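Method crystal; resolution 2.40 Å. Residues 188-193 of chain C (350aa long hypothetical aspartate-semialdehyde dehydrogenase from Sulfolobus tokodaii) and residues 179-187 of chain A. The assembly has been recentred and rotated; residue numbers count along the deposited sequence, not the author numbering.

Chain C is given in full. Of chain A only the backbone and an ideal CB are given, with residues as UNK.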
# COMPACT_ATOMS: atom_id res chain seq x y z
N ILE C 188 -7.91 1.82 11.92
CA ILE C 188 -6.89 0.79 11.70
C ILE C 188 -5.53 1.36 11.34
O ILE C 188 -5.43 2.26 10.51
CB ILE C 188 -7.36 -0.16 10.60
CG1 ILE C 188 -8.77 -0.67 10.94
CG2 ILE C 188 -6.38 -1.32 10.44
CD1 ILE C 188 -9.38 -1.51 9.89
N SER C 189 -4.49 0.83 11.96
CA SER C 189 -3.14 1.30 11.70
C SER C 189 -2.58 0.73 10.41
O SER C 189 -2.96 -0.35 9.98
CB SER C 189 -2.22 0.94 12.86
OG SER C 189 -1.97 -0.45 12.89
N PHE C 190 -1.66 1.48 9.82
CA PHE C 190 -0.99 1.09 8.59
C PHE C 190 -0.28 -0.25 8.77
O PHE C 190 -0.34 -1.11 7.91
CB PHE C 190 0.05 2.16 8.21
CG PHE C 190 0.80 1.87 6.95
CD1 PHE C 190 0.23 2.13 5.70
CD2 PHE C 190 2.08 1.32 6.99
CE1 PHE C 190 0.93 1.86 4.52
CE2 PHE C 190 2.79 1.05 5.81
CZ PHE C 190 2.21 1.32 4.58
N MET C 191 0.42 -0.38 9.89
CA MET C 191 1.17 -1.59 10.22
C MET C 191 0.29 -2.83 10.28
O MET C 191 0.70 -3.88 9.83
CB MET C 191 1.88 -1.42 11.56
CG MET C 191 2.95 -0.34 11.57
SD MET C 191 4.33 -0.72 10.48
CE MET C 191 5.27 -1.87 11.52
N ALA C 192 -0.91 -2.68 10.82
CA ALA C 192 -1.83 -3.80 10.98
C ALA C 192 -2.53 -4.27 9.72
O ALA C 192 -2.93 -5.43 9.64
CB ALA C 192 -2.87 -3.45 12.02
N ILE C 193 -2.66 -3.40 8.72
CA ILE C 193 -3.40 -3.79 7.52
C ILE C 193 -2.64 -3.79 6.19
O ILE C 193 -2.95 -4.60 5.31
CB ILE C 193 -4.69 -2.93 7.39
CG1 ILE C 193 -5.57 -3.48 6.26
CG2 ILE C 193 -4.33 -1.47 7.10
CD1 ILE C 193 -6.15 -4.85 6.53
N UNK A 179 10.21 5.42 7.99
CA UNK A 179 9.18 4.39 8.00
C UNK A 179 8.10 4.66 9.03
O UNK A 179 8.32 5.40 10.00
CB UNK A 179 9.81 3.02 8.26
N UNK A 180 6.94 4.07 8.81
CA UNK A 180 5.81 4.23 9.71
C UNK A 180 6.10 3.70 11.11
O UNK A 180 5.73 4.32 12.11
CB UNK A 180 4.58 3.52 9.13
N UNK A 181 6.77 2.55 11.19
CA UNK A 181 7.08 1.94 12.48
C UNK A 181 7.78 2.91 13.42
O UNK A 181 7.68 2.78 14.63
CB UNK A 181 7.95 0.70 12.28
N UNK A 182 8.49 3.88 12.84
CA UNK A 182 9.19 4.87 13.65
C UNK A 182 8.27 5.59 14.62
O UNK A 182 8.72 6.17 15.60
CB UNK A 182 9.88 5.89 12.74
N UNK A 183 6.97 5.54 14.35
CA UNK A 183 5.98 6.19 15.20
C UNK A 183 5.29 5.14 16.06
O UNK A 183 4.22 5.39 16.63
CB UNK A 183 4.96 6.96 14.36
N UNK A 184 5.91 3.97 16.17
CA UNK A 184 5.32 2.90 16.93
C UNK A 184 4.51 2.02 16.00
O UNK A 184 4.46 2.27 14.80
CB UNK A 184 4.45 3.45 18.07
N UNK A 185 3.85 0.99 16.54
CA UNK A 185 3.07 0.09 15.71
C UNK A 185 1.72 0.67 15.30
O UNK A 185 1.21 0.37 14.21
CB UNK A 185 2.86 -1.23 16.45
N UNK A 186 1.14 1.50 16.16
CA UNK A 186 -0.18 2.08 15.87
C UNK A 186 -0.19 3.59 15.80
O UNK A 186 -1.26 4.20 15.76
CB UNK A 186 -1.19 1.63 16.93
N UNK A 187 0.99 4.20 15.77
CA UNK A 187 1.03 5.64 15.71
C UNK A 187 0.37 6.26 14.48
O UNK A 187 -0.29 7.29 14.58
CB UNK A 187 2.49 6.09 15.78

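Position 179 of chain A has nothing of chain C within 5.5 Å of its ideal CB. Chain C sets no preference here. The residue is A179(A), and its backbone O accepts from the N of position 182.

Position 180 points its CA-to-CB bond toward chain C. The ideal CB lies 4.0 Å from F190(C) CD2 and 4.5 Å from M191(C) SD. The surroundings are apolar, so valine, isoleucine, leucine or alanine would suit. The residue is V180(A), with chi1 in t. Its CG2 sits 3.6 Å from F190(C) CD2, and its CG1 sits 4.0 Å from M191(C) CG.

Position 181 points sideways. Its ideal CB is 3.8 Å from M191(C) CE, so the methionine tip rests on it. A small residue such as alanine, serine or threonine is plausible. It is S181(A), in p. CB makes the methyl contact, while OG is hydrogen-bonded elsewhere in the structure.

Positions 182 and 183 are out of reach of chain C. At 182 an ideal CB would be crowded by the O of 179, at 3.2 Å, which favours glycine. The residues are G182(A) and A183(A).

Position 184 has phi/psi of 93/-178. A CB would jam against the preceding carbonyl O, which by itself calls for glycine. It is G184(A).

Position 185 points sideways, with its ideal CB 5.0 Å from M191(C) CG. A long side chain could lie along the helix start, beside M191(C) and A192(C). An aromatic ring or a long aliphatic chain would suit. The residue is Y185(A), in t. M191(C) CB lies over one ring face, 3.6 Å from the ring centroid and 15° off the normal, a CH-pi contact. A192(C) CB is 4.3 Å from Y185(A) CE2. The backbone also takes part: one water donates to Y185(A) O at 3.1 Å and accepts from M191(C) N at 3.0 Å, bridging the chains.

Position 186 also points sideways, 4.3 Å from ideal CB to S189(C) CB. S189(C) OG caps its own helix, accepting from A192(C) N at 3.2 Å. A polar side chain could reach this hydroxyl; asparagine, serine or glutamine would be reasonable. The residue is N186(A), in m. Its ND2 donates a weak hydrogen bond to S189(C) OG at 3.0 Å, with an angle of 126°. The capping oxygen therefore accepts from both chains.

Position 187 points away. An ideal CB would clash with A183(A) O at 2.1 Å, so glycine fits. It is G187(A).

Chain A 179-187: AVSGAGYNG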
# COMPACT_ATOMS: atom_id res chain seq x y z
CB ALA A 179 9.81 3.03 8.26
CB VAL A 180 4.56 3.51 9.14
CG1 VAL A 180 3.47 3.43 10.19
CG2 VAL A 180 4.04 4.25 7.92
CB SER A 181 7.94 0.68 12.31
OG SER A 181 9.23 0.99 11.82
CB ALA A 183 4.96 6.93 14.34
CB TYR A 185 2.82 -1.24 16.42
CG TYR A 185 2.39 -2.34 15.49
CD1 TYR A 185 3.31 -2.97 14.64
CD2 TYR A 185 1.05 -2.75 15.43
CE1 TYR A 185 2.91 -3.97 13.76
CE2 TYR A 185 0.64 -3.75 14.55
CZ TYR A 185 1.57 -4.36 13.72
OH TYR A 185 1.18 -5.36 12.87
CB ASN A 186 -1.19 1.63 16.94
CG ASN A 186 -1.40 0.13 16.96
OD1 ASN A 186 -1.62 -0.46 18.02
ND2 ASN A 186 -1.35 -0.50 15.78
O HOH W 1 0.85 2.02 11.65
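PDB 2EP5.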